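Local coordinates for protein nuclear RNA export factor 2 (Drosophila melanogaster, PDB 6MRK) that acts with Piwi and Nxt1 in cotranscriptional transposon silencing in the ovary and may take part in mRNA export from the nucleus, at residues Y39-F45 against F89-I95; P103-D108 against L131-E135; V152-F156 against I187-S191. All coordinates share one frame; numbering follows the deposited sequence.

How the contacts relate
All three contacts belong to one curved mixed sheet, that of the NTF2-like domain of this longer protein, and follow one another along the chain without overlap. Contact 1 sits where the edge strand 89-90 passes into helix 92-99, and contact 2 begins after that helix, in the hairpin of strands 104-119 and 123-135. Contact 3 closes the next hairpin, of strands 152-166 and 176-188. Contacts 2 and 3 have centres about 9 Å apart and touch through strands 123-135 and 152-166. Contact 1 lies on the opposite side of the chain's centre, about 23 and 25 Å from their centres: contact 2 pairs strands toward one edge, contact 3 the middle strands, and contact 1 the opposite edge.

Contact 1 (Y39-F45 against F89-I95); sequences YSENSIF and FFGCTYI
Phe45 and Phe89 form an antiparallel hydrogen-bonded pair, with Phe45 N to Phe89 O at 3.0 Å and Phe89 N to Phe45 O at 3.1 Å, while Ile44 and Phe90 make the adjoining non-hydrogen-bonded pair. Beyond it the bonding carries on into a turn: Gly91 N donates to Ser43 O at 2.8 Å in a nearly straight bond (173°), and Cys92 N adds a weak bond to Ser40 O. Gly91 is at the N-cap position of helix 92-99, and the type I turn from Ser40 to Ser43 lies against this strand-to-helix junction; an ST turn, in which Ser40 OG accepts from Asn42 N, lies within it. This is one edge, within the chain, of the NTF2-like sheet, and helix 92-99 packs on the face that carries Phe45. From the helix, Ile95 reaches Tyr39, Ser43 and Phe45. Its branches diverge at chi1 -70°: CG2 makes a CH-pi contact over one face of the Tyr39 ring, 3.9 Å from the centroid, CG1 meets Phe45 CB at 3.7 Å, and CD1 closes on Ser43 CB. Phe89 CD2 comes in plane to the edge of the Phe45 ring, 3.6 Å from Phe45 CD2. On the face carrying Ile44, the Phe90 ring folds back over the turn: Glu41 O lies above one face and Ile44 CG1 at the edge, 3.8 Å from Phe90 CD1. The Tyr39 hydroxyl hydrogen-bonds to that of Tyr22.

Contact 2 (P103-D108 against L131-E135); sequences PRVTHD and LLRDE
Glu135 sets its carboxylate between two arginines, one from across the hairpin and one from its own strand, in a salt-bridge network. Arg133 NE donates to the anti lone pair of Glu135 OE2 at 3.0 Å, in the guanidinium plane, and the bend in the arginine chain at chi3 (52°) turns the group back to it. Arg104 contributes charge alone: its NE is a long 4.0 Å from Glu135 OE1, and the oxygen stands well out of the guanidinium plane. Thr106 OG1 lies 3.1 Å from Glu135 OE2, at best a weak bond. Beneath these side chains, Thr106 N to Arg133 O (3.1 Å) and Arg133 N to Thr106 O (2.9 Å) hold the antiparallel pair, followed by Asp108 N to Leu131 O at 2.8 Å. On the other face, Leu132 runs alongside His107, Leu132 CD2 being 4.0 Å from His107 CD2. Asp134 meets Pro103 at about a right angle, its carboxylate oxygens against CB and CG of the proline, and Arg65 engages it in a salt bridge. That face turns to the helices, with Val105 on Phe26 of helix 12-27 and on Tyr69 of helix 59-70, while strand 152-166 continues the sheet beyond 131-135.

Contact 3 (V152-F156 against I187-S191); sequences VLLGF and ITNPS
Phe156 meets Ile187 through CB, 4.3 Å from Ile187 CD1, while its ring leads away from that residue: one face is covered by Leu132 CD2 and the ring of His107, whose plane stands at about 75° to it. The swing follows from chi1 of 83°, which places CG between the backbone N and the carbonyl carbon and sends the ring toward strand 123-135. The Pro190 ring is applied to the backbone of the facing strand, its CG 3.6 Å from Leu153 O and its CD 3.6 Å from Gly155 N. Gly155 illustrates what a glycine permits in a strand: it presents no side chain to the neighbouring strand, and Asn189 O and the methyl of Thr188 come close on the side where one would stand, Thr188 CG2 lying on the peptide 3.6 Å from Gly155 C. Gly155 and Thr188 form the antiparallel hydrogen-bonded pair of the contact, Gly155 N to Thr188 O at 2.6 Å and Thr188 N to Gly155 O at 3.0 Å, the first bond clearly bent (131°). The pairing ends here, because the chain veers off through Asn189 and Pro190 toward helix 192-197, for which Ser191 is the N-cap. On the face carrying Ile187, its CG2 branch touches Leu154 CD2 at 4.0 Å. Asn189 points away, its side-chain oxygen accepting from Asn52 N, and its carbonyl oxygen is hydrogen-bonded by a side chain of the partner protein. The hairpin is thus held within the sheet by strand 123-135 beside 152-156 and by strand 44-49 beside Ile187, while Leu154 and Ile187 both pack on Tyr69 of helix 59-70.

Contact 1 (Y39-F45 against F89-I95)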
ATOM      1  N   TYR A  39       0.389   7.157 -15.341  1.00 31.65           N
ATOM      2  CA  TYR A  39       1.750   6.672 -15.017  1.00 31.89           C
ATOM      3  C   TYR A  39       2.725   7.547 -15.789  1.00 31.31           C
ATOM      4  O   TYR A  39       2.342   8.251 -16.722  1.00 32.72           O
ATOM      5  CB  TYR A  39       1.862   5.158 -15.263  1.00 30.80           C
ATOM      6  CG  TYR A  39       1.042   4.324 -14.310  1.00 28.82           C
ATOM      7  CD1 TYR A  39       1.561   3.926 -13.089  1.00 29.68           C
ATOM      8  CD2 TYR A  39      -0.262   3.969 -14.605  1.00 28.19           C
ATOM      9  CE1 TYR A  39       0.813   3.181 -12.187  1.00 29.96           C
ATOM     10  CE2 TYR A  39      -1.024   3.221 -13.716  1.00 29.76           C
ATOM     11  CZ  TYR A  39      -0.486   2.829 -12.502  1.00 29.33           C
ATOM     12  OH  TYR A  39      -1.230   2.110 -11.618  1.00 28.72           O
ATOM     13  N   SER A  40       3.966   7.538 -15.361  1.00 32.53           N
ATOM     14  CA  SER A  40       5.019   8.362 -15.973  1.00 34.98           C
ATOM     15  C   SER A  40       6.271   7.500 -16.124  1.00 37.70           C
ATOM     16  O   SER A  40       6.250   6.333 -15.716  1.00 40.69           O
ATOM     17  CB  SER A  40       5.266   9.559 -15.145  1.00 34.81           C
ATOM     18  OG  SER A  40       6.265   9.258 -14.197  1.00 39.39           O
ATOM     19  N   GLU A  41       7.321   8.092 -16.674  1.00 40.87           N
ATOM     20  CA  GLU A  41       8.582   7.427 -17.079  1.00 43.15           C
ATOM     21  C   GLU A  41       9.268   6.893 -15.811  1.00 41.80           C
ATOM     22  O   GLU A  41      10.002   5.883 -15.903  1.00 38.29           O
ATOM     23  CB  GLU A  41       9.432   8.449 -17.848  1.00 47.05           C
ATOM     24  CG  GLU A  41       8.707   9.134 -19.027  1.00 51.85           C
ATOM     25  CD  GLU A  41       7.682  10.260 -18.787  1.00 53.96           C
ATOM     26  OE1 GLU A  41       7.196  10.443 -17.641  1.00 51.63           O
ATOM     27  OE2 GLU A  41       7.340  10.959 -19.767  1.00 60.44           O
ATOM     28  N   ASN A  42       8.995   7.530 -14.665  1.00 39.09           N
ATOM     29  CA  ASN A  42       9.689   7.296 -13.373  1.00 39.33           C
ATOM     30  C   ASN A  42       8.795   6.524 -12.394  1.00 38.15           C
ATOM     31  O   ASN A  42       9.233   6.313 -11.237  1.00 37.72           O
ATOM     32  CB  ASN A  42      10.133   8.622 -12.755  1.00 42.00           C
ATOM     33  CG  ASN A  42      11.426   9.138 -13.342  1.00 47.65           C
ATOM     34  OD1 ASN A  42      12.349   8.369 -13.618  1.00 53.78           O
ATOM     35  ND2 ASN A  42      11.505  10.449 -13.519  1.00 55.32           N
ATOM     36  N   SER A  43       7.608   6.097 -12.836  1.00 36.24           N
ATOM     37  CA  SER A  43       6.614   5.352 -12.021  1.00 35.83           C
ATOM     38  C   SER A  43       7.175   3.993 -11.564  1.00 36.04           C
ATOM     39  O   SER A  43       8.020   3.424 -12.292  1.00 32.75           O
ATOM     40  CB  SER A  43       5.332   5.182 -12.768  1.00 35.38           C
ATOM     41  OG  SER A  43       4.472   6.271 -12.510  1.00 38.15           O
ATOM     42  N   ILE A  44       6.717   3.511 -10.398  1.00 34.10           N
ATOM     43  CA  ILE A  44       7.120   2.212  -9.778  1.00 33.90           C
ATOM     44  C   ILE A  44       5.856   1.487  -9.311  1.00 32.90           C
ATOM     45  O   ILE A  44       4.992   2.128  -8.662  1.00 31.63           O
ATOM     46  CB  ILE A  44       8.112   2.417  -8.617  1.00 35.57           C
ATOM     47  CG1 ILE A  44       9.394   3.097  -9.109  1.00 36.46           C
ATOM     48  CG2 ILE A  44       8.379   1.092  -7.903  1.00 35.65           C
ATOM     49  CD1 ILE A  44      10.593   2.951  -8.191  1.00 38.14           C
ATOM     50  N   PHE A  45       5.772   0.193  -9.624  1.00 30.75           N
ATOM     51  CA  PHE A  45       4.616  -0.680  -9.303  1.00 28.39           C
ATOM     52  C   PHE A  45       5.129  -2.024  -8.775  1.00 27.92           C
ATOM     53  O   PHE A  45       6.016  -2.598  -9.399  1.00 25.05           O
ATOM     54  CB  PHE A  45       3.723  -0.869 -10.528  1.00 26.26           C
ATOM     55  CG  PHE A  45       2.600  -1.839 -10.276  1.00 26.01           C
ATOM     56  CD1 PHE A  45       1.455  -1.416  -9.652  1.00 25.01           C
ATOM     57  CD2 PHE A  45       2.712  -3.183 -10.573  1.00 24.73           C
ATOM     58  CE1 PHE A  45       0.425  -2.292  -9.359  1.00 23.72           C
ATOM     59  CE2 PHE A  45       1.679  -4.059 -10.292  1.00 22.74           C
ATOM     60  CZ  PHE A  45       0.539  -3.612  -9.683  1.00 22.64           C
ATOM     61  N   PHE A  89       8.413  -3.276 -11.247  1.00 29.30           N
ATOM     62  CA  PHE A  89       8.120  -2.811 -12.622  1.00 30.34           C
ATOM     63  C   PHE A  89       8.263  -1.295 -12.652  1.00 31.08           C
ATOM     64  O   PHE A  89       7.711  -0.626 -11.769  1.00 33.60           O
ATOM     65  CB  PHE A  89       6.735  -3.276 -13.056  1.00 28.44           C
ATOM     66  CG  PHE A  89       6.491  -4.702 -12.665  1.00 27.70           C
ATOM     67  CD1 PHE A  89       7.096  -5.730 -13.364  1.00 28.10           C
ATOM     68  CD2 PHE A  89       5.697  -5.013 -11.576  1.00 26.05           C
ATOM     69  CE1 PHE A  89       6.869  -7.049 -13.003  1.00 26.32           C
ATOM     70  CE2 PHE A  89       5.470  -6.331 -11.223  1.00 25.23           C
ATOM     71  CZ  PHE A  89       6.065  -7.345 -11.928  1.00 24.96           C
ATOM     72  N   PHE A  90       8.989  -0.781 -13.638  1.00 31.57           N
ATOM     73  CA  PHE A  90       9.473   0.617 -13.630  1.00 33.26           C
ATOM     74  C   PHE A  90       9.144   1.291 -14.958  1.00 31.36           C
ATOM     75  O   PHE A  90       9.493   0.763 -16.005  1.00 36.40           O
ATOM     76  CB  PHE A  90      10.966   0.621 -13.303  1.00 35.32           C
ATOM     77  CG  PHE A  90      11.570   1.994 -13.359  1.00 38.79           C
ATOM     78  CD1 PHE A  90      11.304   2.920 -12.361  1.00 41.08           C
ATOM     79  CD2 PHE A  90      12.361   2.382 -14.428  1.00 40.14           C
ATOM     80  CE1 PHE A  90      11.837   4.197 -12.418  1.00 40.22           C
ATOM     81  CE2 PHE A  90      12.908   3.656 -14.477  1.00 39.51           C
ATOM     82  CZ  PHE A  90      12.646   4.561 -13.474  1.00 39.88           C
ATOM     83  N   GLY A  91       8.481   2.435 -14.901  1.00 29.73           N
ATOM     84  CA  GLY A  91       8.073   3.184 -16.099  1.00 30.99           C
ATOM     85  C   GLY A  91       6.710   2.746 -16.606  1.00 30.56           C
ATOM     86  O   GLY A  91       6.405   1.553 -16.512  1.00 29.51           O
ATOM     87  N   CYS A  92       5.958   3.697 -17.166  1.00 32.21           N
ATOM     88  CA  CYS A  92       4.558   3.559 -17.650  1.00 33.82           C
ATOM     89  C   CYS A  92       4.410   2.351 -18.581  1.00 34.37           C
ATOM     90  O   CYS A  92       3.476   1.587 -18.380  1.00 35.24           O
ATOM     91  CB  CYS A  92       4.085   4.828 -18.356  1.00 33.75           C
ATOM     92  SG  CYS A  92       5.362   5.607 -19.381  1.00 34.72           S
ATOM     93  N   THR A  93       5.273   2.181 -19.582  1.00 35.77           N
ATOM     94  CA  THR A  93       5.117   1.066 -20.557  1.00 35.24           C
ATOM     95  C   THR A  93       5.142  -0.246 -19.753  1.00 35.26           C
ATOM     96  O   THR A  93       4.208  -1.057 -19.912  1.00 35.03           O
ATOM     97  CB  THR A  93       6.143   1.131 -21.698  1.00 33.35           C
ATOM     98  OG1 THR A  93       7.451   1.063 -21.131  1.00 41.04           O
ATOM     99  CG2 THR A  93       6.047   2.385 -22.538  1.00 33.15           C
ATOM    100  N   TYR A  94       6.139  -0.419 -18.880  1.00 35.90           N
ATOM    101  CA  TYR A  94       6.433  -1.691 -18.169  1.00 36.30           C
ATOM    102  C   TYR A  94       5.316  -1.992 -17.181  1.00 35.11           C
ATOM    103  O   TYR A  94       4.910  -3.159 -17.049  1.00 35.25           O
ATOM    104  CB  TYR A  94       7.778  -1.640 -17.444  1.00 38.86           C
ATOM    105  CG  TYR A  94       8.960  -1.855 -18.357  1.00 47.15           C
ATOM    106  CD1 TYR A  94       9.065  -3.017 -19.110  1.00 54.15           C
ATOM    107  CD2 TYR A  94       9.963  -0.906 -18.497  1.00 49.29           C
ATOM    108  CE1 TYR A  94      10.133  -3.237 -19.965  1.00 52.73           C
ATOM    109  CE2 TYR A  94      11.037  -1.107 -19.352  1.00 49.39           C
ATOM    110  CZ  TYR A  94      11.125  -2.281 -20.081  1.00 50.67           C
ATOM    111  OH  TYR A  94      12.163  -2.508 -20.931  1.00 53.28           O
ATOM    112  N   ILE A  95       4.828  -0.962 -16.501  1.00 34.22           N
ATOM    113  CA  ILE A  95       3.729  -1.103 -15.507  1.00 34.14           C
ATOM    114  C   ILE A  95       2.459  -1.561 -16.233  1.00 34.46           C
ATOM    115  O   ILE A  95       1.866  -2.594 -15.840  1.00 33.79           O
ATOM    116  CB  ILE A  95       3.536   0.214 -14.744  1.00 35.17           C
ATOM    117  CG1 ILE A  95       4.721   0.456 -13.807  1.00 35.72           C
ATOM    118  CG2 ILE A  95       2.207   0.231 -14.002  1.00 35.99           C
ATOM    119  CD1 ILE A  95       4.793   1.855 -13.258  1.00 34.97           C
TER

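Contact 2 (P103-D108 against L131-E135)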
ATOM      1  N   PRO A 103      -6.125 -10.597 -14.082  1.00 42.50           N
ATOM      2  CA  PRO A 103      -7.501 -10.943 -14.414  1.00 41.13           C
ATOM      3  C   PRO A 103      -8.445  -9.742 -14.382  1.00 40.46           C
ATOM      4  O   PRO A 103      -8.133  -8.728 -13.827  1.00 41.26           O
ATOM      5  CB  PRO A 103      -7.910 -11.948 -13.329  1.00 42.25           C
ATOM      6  CG  PRO A 103      -6.917 -11.721 -12.208  1.00 43.28           C
ATOM      7  CD  PRO A 103      -5.632 -11.277 -12.873  1.00 43.20           C
ATOM      8  N   ARG A 104      -9.606  -9.935 -14.978  1.00 42.62           N
ATOM      9  CA  ARG A 104     -10.739  -9.001 -14.882  1.00 44.08           C
ATOM     10  C   ARG A 104     -11.257  -9.022 -13.448  1.00 43.64           C
ATOM     11  O   ARG A 104     -11.264 -10.112 -12.834  1.00 40.60           O
ATOM     12  CB  ARG A 104     -11.846  -9.424 -15.844  1.00 46.44           C
ATOM     13  CG  ARG A 104     -12.718  -8.256 -16.249  1.00 48.75           C
ATOM     14  CD  ARG A 104     -13.759  -8.679 -17.238  1.00 50.66           C
ATOM     15  NE  ARG A 104     -14.785  -7.655 -17.260  1.00 57.37           N
ATOM     16  CZ  ARG A 104     -15.754  -7.572 -18.159  1.00 60.60           C
ATOM     17  NH1 ARG A 104     -15.849  -8.469 -19.127  1.00 63.86           N
ATOM     18  NH2 ARG A 104     -16.629  -6.586 -18.085  1.00 63.63           N
ATOM     19  N   VAL A 105     -11.681  -7.865 -12.946  1.00 44.79           N
ATOM     20  CA  VAL A 105     -12.255  -7.748 -11.576  1.00 42.20           C
ATOM     21  C   VAL A 105     -13.538  -6.924 -11.662  1.00 39.64           C
ATOM     22  O   VAL A 105     -13.819  -6.382 -12.729  1.00 45.94           O
ATOM     23  CB  VAL A 105     -11.243  -7.140 -10.581  1.00 39.99           C
ATOM     24  CG1 VAL A 105      -9.968  -7.965 -10.484  1.00 39.56           C
ATOM     25  CG2 VAL A 105     -10.915  -5.690 -10.914  1.00 38.44           C
ATOM     26  N   THR A 106     -14.293  -6.935 -10.570  1.00 37.98           N
ATOM     27  CA  THR A 106     -15.376  -5.997 -10.192  1.00 37.53           C
ATOM     28  C   THR A 106     -15.132  -5.678  -8.711  1.00 37.83           C
ATOM     29  O   THR A 106     -15.202  -6.604  -7.898  1.00 35.21           O
ATOM     30  CB  THR A 106     -16.751  -6.637 -10.441  1.00 36.97           C
ATOM     31  OG1 THR A 106     -16.921  -6.791 -11.852  1.00 41.52           O
ATOM     32  CG2 THR A 106     -17.916  -5.841  -9.912  1.00 34.70           C
ATOM     33  N   HIS A 107     -14.804  -4.434  -8.369  1.00 37.52           N
ATOM     34  CA  HIS A 107     -14.639  -4.006  -6.959  1.00 34.77           C
ATOM     35  C   HIS A 107     -16.018  -3.872  -6.307  1.00 32.19           C
ATOM     36  O   HIS A 107     -16.947  -3.400  -6.975  1.00 34.26           O
ATOM     37  CB  HIS A 107     -13.857  -2.689  -6.877  1.00 34.31           C
ATOM     38  CG  HIS A 107     -12.541  -2.710  -7.567  1.00 33.08           C
ATOM     39  ND1 HIS A 107     -12.441  -2.633  -8.937  1.00 32.32           N
ATOM     40  CD2 HIS A 107     -11.281  -2.747  -7.082  1.00 34.77           C
ATOM     41  CE1 HIS A 107     -11.169  -2.646  -9.278  1.00 34.12           C
ATOM     42  NE2 HIS A 107     -10.426  -2.709  -8.154  1.00 35.62           N
ATOM     43  N   ASP A 108     -16.126  -4.218  -5.028  1.00 32.16           N
ATOM     44  CA  ASP A 108     -17.335  -3.956  -4.204  1.00 32.24           C
ATOM     45  C   ASP A 108     -17.152  -2.583  -3.541  1.00 33.08           C
ATOM     46  O   ASP A 108     -16.555  -2.509  -2.468  1.00 37.14           O
ATOM     47  CB  ASP A 108     -17.578  -5.113  -3.229  1.00 31.70           C
ATOM     48  CG  ASP A 108     -18.699  -4.884  -2.221  1.00 32.67           C
ATOM     49  OD1 ASP A 108     -19.324  -3.809  -2.254  1.00 32.89           O
ATOM     50  OD2 ASP A 108     -18.923  -5.777  -1.382  1.00 33.27           O
ATOM     51  N   LEU A 131     -12.872  -5.202  -1.125  1.00 33.48           N
ATOM     52  CA  LEU A 131     -13.175  -6.563  -1.594  1.00 33.20           C
ATOM     53  C   LEU A 131     -13.481  -6.447  -3.081  1.00 33.80           C
ATOM     54  O   LEU A 131     -14.190  -5.494  -3.479  1.00 32.92           O
ATOM     55  CB  LEU A 131     -14.359  -7.108  -0.792  1.00 34.30           C
ATOM     56  CG  LEU A 131     -14.924  -8.435  -1.294  1.00 37.97           C
ATOM     57  CD1 LEU A 131     -15.062  -9.440  -0.159  1.00 39.39           C
ATOM     58  CD2 LEU A 131     -16.259  -8.237  -2.004  1.00 39.27           C
ATOM     59  N   LEU A 132     -12.909  -7.347  -3.873  1.00 33.39           N
ATOM     60  CA  LEU A 132     -13.222  -7.437  -5.314  1.00 32.07           C
ATOM     61  C   LEU A 132     -13.499  -8.889  -5.680  1.00 31.27           C
ATOM     62  O   LEU A 132     -13.125  -9.813  -4.918  1.00 27.12           O
ATOM     63  CB  LEU A 132     -12.095  -6.839  -6.160  1.00 32.78           C
ATOM     64  CG  LEU A 132     -10.670  -7.344  -5.920  1.00 32.61           C
ATOM     65  CD1 LEU A 132     -10.428  -8.702  -6.561  1.00 31.55           C
ATOM     66  CD2 LEU A 132      -9.664  -6.338  -6.471  1.00 33.08           C
ATOM     67  N   ARG A 133     -14.202  -9.055  -6.791  1.00 32.92           N
ATOM     68  CA  ARG A 133     -14.468 -10.386  -7.367  1.00 36.71           C
ATOM     69  C   ARG A 133     -13.519 -10.547  -8.552  1.00 37.09           C
ATOM     70  O   ARG A 133     -13.522  -9.679  -9.438  1.00 36.89           O
ATOM     71  CB  ARG A 133     -15.942 -10.552  -7.734  1.00 36.45           C
ATOM     72  CG  ARG A 133     -16.181 -11.736  -8.656  1.00 40.82           C
ATOM     73  CD  ARG A 133     -17.633 -11.960  -9.020  1.00 44.48           C
ATOM     74  NE  ARG A 133     -18.294 -10.764  -9.532  1.00 49.10           N
ATOM     75  CZ  ARG A 133     -19.336 -10.148  -8.968  1.00 50.77           C
ATOM     76  NH1 ARG A 133     -19.884 -10.610  -7.855  1.00 48.82           N
ATOM     77  NH2 ARG A 133     -19.848  -9.072  -9.544  1.00 53.58           N
ATOM     78  N   ASP A 134     -12.692 -11.588  -8.508  1.00 38.86           N
ATOM     79  CA  ASP A 134     -11.910 -12.070  -9.675  1.00 44.78           C
ATOM     80  C   ASP A 134     -12.857 -12.867 -10.585  1.00 44.41           C
ATOM     81  O   ASP A 134     -13.564 -13.785 -10.102  1.00 40.41           O
ATOM     82  CB  ASP A 134     -10.665 -12.854  -9.240  1.00 47.08           C
ATOM     83  CG  ASP A 134      -9.783 -13.340 -10.384  1.00 47.43           C
ATOM     84  OD1 ASP A 134     -10.314 -13.566 -11.491  1.00 50.59           O
ATOM     85  OD2 ASP A 134      -8.571 -13.513 -10.155  1.00 48.93           O
ATOM     86  N   GLU A 135     -12.883 -12.502 -11.862  1.00 46.18           N
ATOM     87  CA  GLU A 135     -13.835 -13.063 -12.845  1.00 48.68           C
ATOM     88  C   GLU A 135     -13.041 -13.787 -13.910  1.00 50.42           C
ATOM     89  O   GLU A 135     -11.915 -13.398 -14.216  1.00 57.57           O
ATOM     90  CB  GLU A 135     -14.672 -11.959 -13.470  1.00 47.52           C
ATOM     91  CG  GLU A 135     -15.169 -10.987 -12.434  1.00 49.25           C
ATOM     92  CD  GLU A 135     -16.271 -10.095 -12.948  1.00 50.34           C
ATOM     93  OE1 GLU A 135     -16.171  -9.675 -14.115  1.00 52.00           O
ATOM     94  OE2 GLU A 135     -17.226  -9.847 -12.190  1.00 50.98           O
TER

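Contact 3 (V152-F156 against I187-S191)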
ATOM      1  N   VAL A 152     -14.311 -15.580  -8.038  1.00 39.21           N
ATOM      2  CA  VAL A 152     -13.485 -15.646  -6.787  1.00 39.62           C
ATOM      3  C   VAL A 152     -13.480 -14.278  -6.098  1.00 39.64           C
ATOM      4  O   VAL A 152     -12.921 -13.325  -6.672  1.00 42.71           O
ATOM      5  CB  VAL A 152     -12.039 -16.125  -7.039  1.00 39.80           C
ATOM      6  CG1 VAL A 152     -11.308 -16.498  -5.750  1.00 38.85           C
ATOM      7  CG2 VAL A 152     -11.991 -17.292  -8.002  1.00 40.40           C
ATOM      8  N   LEU A 153     -14.025 -14.204  -4.882  1.00 37.48           N
ATOM      9  CA  LEU A 153     -13.877 -13.015  -4.012  1.00 37.95           C
ATOM     10  C   LEU A 153     -12.456 -12.956  -3.455  1.00 35.47           C
ATOM     11  O   LEU A 153     -11.974 -13.948  -2.924  1.00 34.35           O
ATOM     12  CB  LEU A 153     -14.869 -13.097  -2.858  1.00 40.47           C
ATOM     13  CG  LEU A 153     -16.337 -13.148  -3.259  1.00 43.31           C
ATOM     14  CD1 LEU A 153     -17.200 -12.687  -2.093  1.00 45.78           C
ATOM     15  CD2 LEU A 153     -16.615 -12.308  -4.502  1.00 42.14           C
ATOM     16  N   LEU A 154     -11.823 -11.800  -3.542  1.00 33.63           N
ATOM     17  CA  LEU A 154     -10.494 -11.598  -2.931  1.00 31.80           C
ATOM     18  C   LEU A 154     -10.537 -10.376  -2.032  1.00 30.35           C
ATOM     19  O   LEU A 154     -11.345  -9.465  -2.310  1.00 31.94           O
ATOM     20  CB  LEU A 154      -9.473 -11.434  -4.049  1.00 31.41           C
ATOM     21  CG  LEU A 154      -9.243 -12.708  -4.848  1.00 32.42           C
ATOM     22  CD1 LEU A 154      -8.662 -12.379  -6.208  1.00 32.39           C
ATOM     23  CD2 LEU A 154      -8.355 -13.676  -4.064  1.00 32.27           C
ATOM     24  N   GLY A 155      -9.704 -10.389  -0.989  1.00 28.52           N
ATOM     25  CA  GLY A 155      -9.323  -9.168  -0.260  1.00 26.80           C
ATOM     26  C   GLY A 155      -8.272  -8.439  -1.061  1.00 25.82           C
ATOM     27  O   GLY A 155      -7.608  -9.089  -1.876  1.00 25.55           O
ATOM     28  N   PHE A 156      -8.158  -7.127  -0.899  1.00 27.70           N
ATOM     29  CA  PHE A 156      -7.106  -6.345  -1.584  1.00 27.51           C
ATOM     30  C   PHE A 156      -6.883  -5.020  -0.874  1.00 27.41           C
ATOM     31  O   PHE A 156      -7.757  -4.517  -0.176  1.00 27.55           O
ATOM     32  CB  PHE A 156      -7.463  -6.130  -3.051  1.00 27.17           C
ATOM     33  CG  PHE A 156      -8.391  -4.977  -3.300  1.00 26.59           C
ATOM     34  CD1 PHE A 156      -9.755  -5.160  -3.271  1.00 26.96           C
ATOM     35  CD2 PHE A 156      -7.894  -3.718  -3.577  1.00 27.49           C
ATOM     36  CE1 PHE A 156     -10.614  -4.104  -3.522  1.00 28.90           C
ATOM     37  CE2 PHE A 156      -8.753  -2.660  -3.817  1.00 29.20           C
ATOM     38  CZ  PHE A 156     -10.113  -2.855  -3.785  1.00 29.11           C
ATOM     39  N   ILE A 187      -3.013  -8.561  -2.874  1.00 29.29           N
ATOM     40  CA  ILE A 187      -4.087  -9.593  -2.917  1.00 30.46           C
ATOM     41  C   ILE A 187      -4.017 -10.457  -1.661  1.00 30.15           C
ATOM     42  O   ILE A 187      -2.913 -10.850  -1.227  1.00 28.01           O
ATOM     43  CB  ILE A 187      -3.983 -10.434  -4.187  1.00 32.01           C
ATOM     44  CG1 ILE A 187      -4.132  -9.535  -5.409  1.00 36.41           C
ATOM     45  CG2 ILE A 187      -5.008 -11.550  -4.180  1.00 32.08           C
ATOM     46  CD1 ILE A 187      -5.554  -9.057  -5.639  1.00 38.15           C
ATOM     47  N   THR A 188      -5.181 -10.713  -1.085  1.00 32.38           N
ATOM     48  CA  THR A 188      -5.306 -11.435   0.202  1.00 35.12           C
ATOM     49  C   THR A 188      -6.700 -12.032   0.332  1.00 38.27           C
ATOM     50  O   THR A 188      -7.583 -11.837  -0.563  1.00 39.04           O
ATOM     51  CB  THR A 188      -5.033 -10.541   1.422  1.00 34.32           C
ATOM     52  OG1 THR A 188      -5.256 -11.265   2.632  1.00 33.25           O
ATOM     53  CG2 THR A 188      -5.911  -9.315   1.486  1.00 33.54           C
ATOM     54  N   ASN A 189      -6.855 -12.752   1.433  1.00 39.30           N
ATOM     55  CA  ASN A 189      -8.108 -13.422   1.820  1.00 38.61           C
ATOM     56  C   ASN A 189      -9.148 -12.350   2.096  1.00 40.54           C
ATOM     57  O   ASN A 189      -8.857 -11.349   2.751  1.00 37.44           O
ATOM     58  CB  ASN A 189      -7.910 -14.298   3.052  1.00 38.92           C
ATOM     59  CG  ASN A 189      -6.981 -15.457   2.781  1.00 38.58           C
ATOM     60  OD1 ASN A 189      -5.783 -15.340   3.016  1.00 38.48           O
ATOM     61  ND2 ASN A 189      -7.514 -16.550   2.259  1.00 37.40           N
ATOM     62  N   PRO A 190     -10.391 -12.540   1.608  1.00 42.77           N
ATOM     63  CA  PRO A 190     -11.523 -11.785   2.139  1.00 42.67           C
ATOM     64  C   PRO A 190     -11.800 -12.180   3.597  1.00 47.05           C
ATOM     65  O   PRO A 190     -11.655 -13.345   3.958  1.00 49.25           O
ATOM     66  CB  PRO A 190     -12.683 -12.168   1.219  1.00 41.55           C
ATOM     67  CG  PRO A 190     -12.276 -13.513   0.648  1.00 41.29           C
ATOM     68  CD  PRO A 190     -10.768 -13.470   0.533  1.00 41.02           C
ATOM     69  N   SER A 191     -12.177 -11.193   4.406  1.00 50.23           N
ATOM     70  CA  SER A 191     -12.667 -11.386   5.791  1.00 55.64           C
ATOM     71  C   SER A 191     -14.124 -11.873   5.770  1.00 59.33           C
ATOM     72  O   SER A 191     -14.918 -11.344   4.946  1.00 60.10           O
ATOM     73  CB  SER A 191     -12.538 -10.106   6.556  1.00 59.68           C
ATOM     74  OG  SER A 191     -13.448  -9.133   6.059  1.00 63.06           O
TER